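Long-range contact in cellobiose 2-epimerase (Caldibacillus thermoamylovorans, PDB 5ZHB), which catalyses the 2-epimerization of cellobiose, converting the glucose unit at its reducing end to mannose: residues 35-40 against 345-350. Numbering follows the deposited sequence.
Sequences VDYDLH and DSREGG
Two beta turns on the rim of the (alpha/alpha)6 barrel meet here, and Arg347 reaches from the turn in 345-350 to the type I turn of Asp36 to Leu39, joining the loop between strands 34-35 and 41-42 to the one after helix 326-343. The guanidinium grips the Tyr37 carbonyl end-on: Arg347 NH1 lies 2.8 Å from Tyr37 O. Arg347 NH2 lies 3.0 Å from Tyr37 O, nearly along the C=O axis, and the carbonyl oxygen lies close to the guanidinium plane. Side-on, the same group holds Asp345, Arg347 NE giving a bond to Asp345 OD1, while Arg347 NH2 lies 2.6 Å from Asp345 OD2 in a salt bridge. Asp345 OD1 also takes the backbone N of Arg347, closing an Asx turn, and thus accepts from both N and NE of that residue. Tyr37 CG is anti to the backbone N (chi1 176°), and the guanidinium lies over one face of the ring: Arg347 CZ stands 4.8 Å from the Tyr37 ring centroid in a cation-pi contact, planes 39° apart, with NH2 above the ring toward its rim. Leu39, whose chain crosses that of Arg347 obliquely, sets CG 3.6 Å from Arg347 NH1, over one guanidinium face. Its methyls continue into the type II turn Arg347 to Gly350. Gly349 sits in that turn at a positive phi of 104°, a backbone shape that suits glycine. Tyr353 packs on both Asp345 and Arg347. Leu39 CD1 finally rests 3.6 Å from Glu348 O, while Leu39 CD2 lies 3.8 Å from Gly349 O.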
ATOM      1  N   VAL A  35      17.721   6.466   1.649  1.00 21.11           N
ATOM      2  CA  VAL A  35      18.334   6.844   2.901  1.00 21.19           C
ATOM      3  C   VAL A  35      18.636   5.551   3.645  1.00 23.47           C
ATOM      4  O   VAL A  35      17.716   4.819   3.978  1.00 22.53           O
ATOM      5  CB  VAL A  35      17.417   7.752   3.725  1.00 22.37           C
ATOM      6  CG1 VAL A  35      18.070   8.106   5.051  1.00 21.74           C
ATOM      7  CG2 VAL A  35      16.975   8.988   2.956  1.00 20.69           C
ATOM      8  N   ASP A  36      19.917   5.266   3.886  0.50 21.27           N
ATOM      9  CA  ASP A  36      20.305   4.012   4.512  0.50 20.79           C
ATOM     10  C   ASP A  36      20.045   4.112   6.010  0.50 21.78           C
ATOM     11  O   ASP A  36      19.683   5.175   6.507  0.50 21.97           O
ATOM     12  CB  ASP A  36      21.726   3.606   4.151  0.50 19.52           C
ATOM     13  CG  ASP A  36      22.780   4.674   4.410  0.50 19.26           C
ATOM     14  OD1 ASP A  36      22.652   5.385   5.438  0.50 17.05           O
ATOM     15  OD2 ASP A  36      23.718   4.779   3.587  0.50 18.64           O
ATOM     16  N   TYR A  37      20.185   2.968   6.698  1.00 23.67           N
ATOM     17  CA  TYR A  37      19.950   2.848   8.123  1.00 23.63           C
ATOM     18  C   TYR A  37      20.744   3.910   8.894  1.00 22.83           C
ATOM     19  O   TYR A  37      20.278   4.396   9.920  1.00 20.07           O
ATOM     20  CB  TYR A  37      20.427   1.485   8.621  1.00 25.34           C
ATOM     21  CG  TYR A  37      20.283   1.359  10.125  1.00 27.72           C
ATOM     22  CD1 TYR A  37      19.024   1.303  10.701  1.00 27.59           C
ATOM     23  CD2 TYR A  37      21.391   1.378  10.971  1.00 27.94           C
ATOM     24  CE1 TYR A  37      18.859   1.177  12.065  1.00 30.46           C
ATOM     25  CE2 TYR A  37      21.236   1.294  12.348  1.00 30.95           C
ATOM     26  CZ  TYR A  37      19.971   1.189  12.898  1.00 35.74           C
ATOM     27  OH  TYR A  37      19.786   1.092  14.249  1.00 42.00           O
ATOM     28  N   ASP A  38      21.945   4.243   8.410  0.50 24.04           N
ATOM     29  CA  ASP A  38      22.806   5.178   9.131  0.50 24.83           C
ATOM     30  C   ASP A  38      22.523   6.623   8.705  0.50 24.05           C
ATOM     31  O   ASP A  38      23.298   7.516   9.047  0.50 26.87           O
ATOM     32  CB  ASP A  38      24.263   4.758   8.986  0.50 27.27           C
ATOM     33  CG  ASP A  38      24.787   4.725   7.560  0.50 26.75           C
ATOM     34  OD1 ASP A  38      24.101   5.280   6.673  0.50 29.61           O
ATOM     35  OD2 ASP A  38      25.874   4.154   7.353  0.50 31.61           O
ATOM     36  N   LEU A  39      21.426   6.859   7.958  1.00 21.22           N
ATOM     37  CA  LEU A  39      20.929   8.196   7.649  1.00 22.51           C
ATOM     38  C   LEU A  39      21.781   8.930   6.612  1.00 23.31           C
ATOM     39  O   LEU A  39      21.521  10.116   6.377  1.00 25.36           O
ATOM     40  CB  LEU A  39      20.685   9.051   8.894  1.00 22.73           C
ATOM     41  CG  LEU A  39      19.797   8.421   9.968  1.00 24.52           C
ATOM     42  CD1 LEU A  39      19.667   9.392  11.129  1.00 26.06           C
ATOM     43  CD2 LEU A  39      18.408   8.013   9.409  1.00 23.82           C
ATOM     44  N   HIS A  40      22.701   8.245   5.910  1.00 22.97           N
ATOM     45  CA  HIS A  40      23.231   8.809   4.660  1.00 25.62           C
ATOM     46  C   HIS A  40      22.163   8.868   3.562  1.00 26.34           C
ATOM     47  O   HIS A  40      21.468   7.886   3.288  1.00 23.80           O
ATOM     48  CB  HIS A  40      24.436   8.047   4.121  1.00 23.74           C
ATOM     49  CG  HIS A  40      25.629   8.193   4.992  1.00 30.15           C
ATOM     50  ND1 HIS A  40      26.162   7.161   5.731  1.00 29.16           N
ATOM     51  CD2 HIS A  40      26.406   9.276   5.223  1.00 30.85           C
ATOM     52  CE1 HIS A  40      27.197   7.627   6.407  1.00 31.57           C
ATOM     53  NE2 HIS A  40      27.356   8.892   6.116  1.00 31.41           N
ATOM     54  N   ASP A 345      11.888   6.373  15.071  1.00 24.39           N
ATOM     55  CA  ASP A 345      13.314   6.626  15.274  1.00 23.36           C
ATOM     56  C   ASP A 345      13.435   7.946  16.028  1.00 23.93           C
ATOM     57  O   ASP A 345      12.797   8.902  15.641  1.00 27.79           O
ATOM     58  CB  ASP A 345      13.996   6.746  13.921  1.00 23.18           C
ATOM     59  CG  ASP A 345      15.511   6.728  13.912  1.00 22.83           C
ATOM     60  OD1 ASP A 345      16.107   6.884  15.003  1.00 26.92           O
ATOM     61  OD2 ASP A 345      16.062   6.431  12.855  1.00 24.17           O
ATOM     62  N   SER A 346      14.237   8.009  17.086  1.00 26.74           N
ATOM     63  CA  SER A 346      14.403   9.287  17.757  1.00 34.01           C
ATOM     64  C   SER A 346      15.711   9.971  17.341  1.00 31.28           C
ATOM     65  O   SER A 346      16.021  11.055  17.830  1.00 29.42           O
ATOM     66  CB  SER A 346      14.272   9.143  19.231  1.00 35.98           C
ATOM     67  OG  SER A 346      15.296   8.291  19.697  1.00 38.28           O
ATOM     68  N   ARG A 347      16.417   9.428  16.347  1.00 27.58           N
ATOM     69  CA  ARG A 347      17.600  10.110  15.853  1.00 28.00           C
ATOM     70  C   ARG A 347      17.174  11.367  15.115  1.00 28.54           C
ATOM     71  O   ARG A 347      16.122  11.405  14.484  1.00 23.04           O
ATOM     72  CB  ARG A 347      18.437   9.273  14.893  1.00 25.71           C
ATOM     73  CG  ARG A 347      19.071   8.117  15.628  1.00 28.04           C
ATOM     74  CD  ARG A 347      19.847   7.310  14.629  1.00 28.13           C
ATOM     75  NE  ARG A 347      18.910   6.574  13.769  1.00 26.64           N
ATOM     76  CZ  ARG A 347      19.216   5.859  12.705  1.00 28.28           C
ATOM     77  NH1 ARG A 347      20.478   5.761  12.306  1.00 28.59           N
ATOM     78  NH2 ARG A 347      18.255   5.236  12.029  1.00 27.27           N
ATOM     79  N   GLU A 348      18.006  12.413  15.216  1.00 27.56           N
ATOM     80  CA  GLU A 348      17.852  13.566  14.360  1.00 29.05           C
ATOM     81  C   GLU A 348      18.212  13.129  12.942  1.00 32.51           C
ATOM     82  O   GLU A 348      19.311  12.607  12.696  1.00 40.15           O
ATOM     83  CB  GLU A 348      18.844  14.648  14.775  1.00 32.19           C
ATOM     84  CG  GLU A 348      18.540  16.004  14.171  1.00 37.11           C
ATOM     85  CD  GLU A 348      19.570  17.044  14.607  1.00 36.46           C
ATOM     86  OE1 GLU A 348      20.406  16.819  15.502  1.00 36.17           O
ATOM     87  OE2 GLU A 348      19.523  18.087  13.970  1.00 43.43           O
ATOM     88  N   GLY A 349      17.298  13.380  12.026  1.00 31.00           N
ATOM     89  CA  GLY A 349      17.475  12.915  10.668  1.00 30.23           C
ATOM     90  C   GLY A 349      16.614  11.693  10.351  1.00 26.09           C
ATOM     91  O   GLY A 349      16.569  11.294   9.195  1.00 26.33           O
ATOM     92  N   GLY A 350      16.009  11.081  11.383  1.00 27.05           N
ATOM     93  CA  GLY A 350      15.314   9.806  11.244  1.00 27.33           C
ATOM     94  C   GLY A 350      13.816   9.936  10.978  1.00 24.55           C
ATOM     95  O   GLY A 350      13.242  11.034  10.910  1.00 23.83           O
TER